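Side-chain contact in CopN (Chlamydia pneumoniae, PDB 4NRH), which probably acts as a type III secretion gatekeeper that, in complex with its chaperone Scc3, directs the secretion of translocator proteins: residues R249-L254 against N267-A272. Numbering follows the deposited sequence.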
loop_
_atom_site.group_PDB
_atom_site.type_symbol
_atom_site.label_atom_id
_atom_site.label_comp_id
_atom_site.label_asym_id
_atom_site.label_seq_id
_atom_site.Cartn_x
_atom_site.Cartn_y
_atom_site.Cartn_z
ATOM N N ARG A 249 -16.034 22.502 -10.018
ATOM C CA ARG A 249 -15.712 22.691 -11.429
ATOM C C ARG A 249 -15.321 21.376 -12.094
ATOM O O ARG A 249 -15.704 21.108 -13.232
ATOM C CB ARG A 249 -14.580 23.707 -11.591
ATOM C CG ARG A 249 -14.327 24.121 -13.032
ATOM C CD ARG A 249 -13.206 25.141 -13.131
ATOM N NE ARG A 249 -11.918 24.570 -12.743
ATOM C CZ ARG A 249 -10.746 25.166 -12.937
ATOM N NH1 ARG A 249 -10.692 26.356 -13.519
ATOM N NH2 ARG A 249 -9.626 24.570 -12.550
ATOM N N GLU A 250 -14.552 20.563 -11.376
ATOM C CA GLU A 250 -14.102 19.274 -11.887
ATOM C C GLU A 250 -15.285 18.342 -12.129
ATOM O O GLU A 250 -15.335 17.630 -13.132
ATOM C CB GLU A 250 -13.109 18.629 -10.918
ATOM C CG GLU A 250 -12.615 17.255 -11.348
ATOM C CD GLU A 250 -11.827 17.295 -12.645
ATOM O OE1 GLU A 250 -11.215 18.343 -12.942
ATOM O OE2 GLU A 250 -11.821 16.278 -13.370
ATOM N N VAL A 251 -16.235 18.353 -11.198
ATOM C CA VAL A 251 -17.437 17.539 -11.315
ATOM C C VAL A 251 -18.316 18.006 -12.476
ATOM O O VAL A 251 -18.854 17.189 -13.224
ATOM C CB VAL A 251 -18.255 17.563 -10.005
ATOM C CG1 VAL A 251 -19.619 16.921 -10.205
ATOM C CG2 VAL A 251 -17.492 16.857 -8.896
ATOM N N ARG A 252 -18.442 19.321 -12.633
ATOM C CA ARG A 252 -19.228 19.892 -13.723
ATOM C C ARG A 252 -18.630 19.580 -15.093
ATOM O O ARG A 252 -19.360 19.325 -16.050
ATOM C CB ARG A 252 -19.373 21.404 -13.543
ATOM C CG ARG A 252 -20.304 21.789 -12.407
ATOM C CD ARG A 252 -20.498 23.291 -12.317
ATOM N NE ARG A 252 -21.362 23.655 -11.198
ATOM C CZ ARG A 252 -22.689 23.581 -11.225
ATOM N NH1 ARG A 252 -23.310 23.158 -12.317
ATOM N NH2 ARG A 252 -23.396 23.931 -10.160
ATOM N N ASN A 253 -17.304 19.610 -15.187
ATOM C CA ASN A 253 -16.624 19.213 -16.416
ATOM C C ASN A 253 -16.851 17.735 -16.712
ATOM O O ASN A 253 -16.793 17.298 -17.861
ATOM C CB ASN A 253 -15.123 19.497 -16.323
ATOM C CG ASN A 253 -14.812 20.979 -16.271
ATOM O OD1 ASN A 253 -15.641 21.813 -16.636
ATOM N ND2 ASN A 253 -13.609 21.315 -15.817
ATOM N N LEU A 254 -17.109 16.972 -15.655
ATOM C CA LEU A 254 -17.263 15.526 -15.754
ATOM C C LEU A 254 -18.660 15.100 -16.214
ATOM O O LEU A 254 -18.794 14.251 -17.095
ATOM C CB LEU A 254 -16.934 14.881 -14.406
ATOM C CG LEU A 254 -16.917 13.355 -14.328
ATOM C CD1 LEU A 254 -15.889 12.792 -15.297
ATOM C CD2 LEU A 254 -16.629 12.896 -12.908
ATOM N N ASN A 267 -21.460 13.292 -3.932
ATOM C CA ASN A 267 -21.759 12.307 -2.899
ATOM C C ASN A 267 -20.957 11.030 -3.116
ATOM O O ASN A 267 -20.537 10.374 -2.163
ATOM C CB ASN A 267 -23.254 11.990 -2.873
ATOM C CG ASN A 267 -24.073 13.092 -2.233
ATOM O OD1 ASN A 267 -23.598 13.795 -1.340
ATOM N ND2 ASN A 267 -25.310 13.249 -2.687
ATOM N N LEU A 268 -20.757 10.682 -4.383
ATOM C CA LEU A 268 -19.972 9.511 -4.745
ATOM C C LEU A 268 -18.508 9.705 -4.355
ATOM O O LEU A 268 -17.874 8.795 -3.819
ATOM C CB LEU A 268 -20.096 9.228 -6.242
ATOM C CG LEU A 268 -19.517 7.896 -6.708
ATOM C CD1 LEU A 268 -20.138 6.771 -5.905
ATOM C CD2 LEU A 268 -19.760 7.698 -8.195
ATOM N N PHE A 269 -17.977 10.890 -4.637
ATOM C CA PHE A 269 -16.610 11.236 -4.256
ATOM C C PHE A 269 -16.422 11.206 -2.744
ATOM O O PHE A 269 -15.414 10.703 -2.247
ATOM C CB PHE A 269 -16.231 12.616 -4.799
ATOM C CG PHE A 269 -15.851 12.614 -6.254
ATOM C CD1 PHE A 269 -15.742 11.425 -6.956
ATOM C CD2 PHE A 269 -15.597 13.803 -6.917
ATOM C CE1 PHE A 269 -15.390 11.423 -8.293
ATOM C CE2 PHE A 269 -15.245 13.808 -8.254
ATOM C CZ PHE A 269 -15.141 12.615 -8.943
ATOM N N PHE A 270 -17.392 11.756 -2.019
ATOM C CA PHE A 270 -17.327 11.808 -0.563
ATOM C C PHE A 270 -17.374 10.405 0.033
ATOM O O PHE A 270 -16.636 10.092 0.967
ATOM C CB PHE A 270 -18.469 12.659 0.002
ATOM C CG PHE A 270 -18.328 12.964 1.467
ATOM C CD1 PHE A 270 -18.849 12.105 2.422
ATOM C CD2 PHE A 270 -17.662 14.103 1.891
ATOM C CE1 PHE A 270 -18.714 12.380 3.770
ATOM C CE2 PHE A 270 -17.525 14.383 3.236
ATOM C CZ PHE A 270 -18.052 13.520 4.177
ATOM N N SER A 271 -18.247 9.567 -0.514
ATOM C CA SER A 271 -18.362 8.182 -0.075
ATOM C C SER A 271 -17.080 7.406 -0.359
ATOM O O SER A 271 -16.729 6.481 0.373
ATOM C CB SER A 271 -19.553 7.503 -0.755
ATOM O OG SER A 271 -20.739 8.256 -0.576
ATOM N N ALA A 272 -16.381 7.793 -1.422
ATOM C CA ALA A 272 -15.144 7.127 -1.822
ATOM C C ALA A 272 -14.035 7.311 -0.789
ATOM O O ALA A 272 -13.104 6.509 -0.718
ATOM C CB ALA A 272 -14.687 7.638 -3.181
#
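F269 reaches across to V251 and L254, and its ring carries the whole contact. V251 and L254 stand one helical turn apart on the same side of their helix. The ring meets V251 along its CD2-CE2 side, where V251 CG2 lies 3.8 Å from F269 CE2. L254 meets the far end of the ring, with L254 CD2 4.2 Å from F269 CZ. Both methyls approach the ring obliquely. The V251 and F269 side chains run past each other in opposite directions. In V251, CG2 sits anti to the carbonyl carbon, and this branch is the one offered to the ring. F269 has CG anti to its own carbonyl carbon (chi1 -79°), which carries the ring out toward the other helix. V251 CA and F269 CA are 9.5 Å apart. The contact is buried and purely apolar, but small, at 113 Å² over both sides.

On the far side of this helix from V251 and L254, S271 OG donates to N267 O at 2.7 Å. S271 N reaches the same carbonyl from its opposite face. E250 OE2 is hydrogen-bonded to S232 OG of helix 226-237, and L254 packs on the same S232.

The two segments belong to consecutive helices, 244-255 and 259-272, in the third helical domain of this YopN/MxiC-type protein. V251 also packs on V262, V265 and L266 of helix 259-272. Helix 226-237 adds V229 and I236 around F269, and helix 284-301 adds I294. The adjacent F270 touches I294 as well and also packs on L46 of the chaperone chain. Helix 259-272 thus has F269 turned into the buried contact and F270 touching the chaperone.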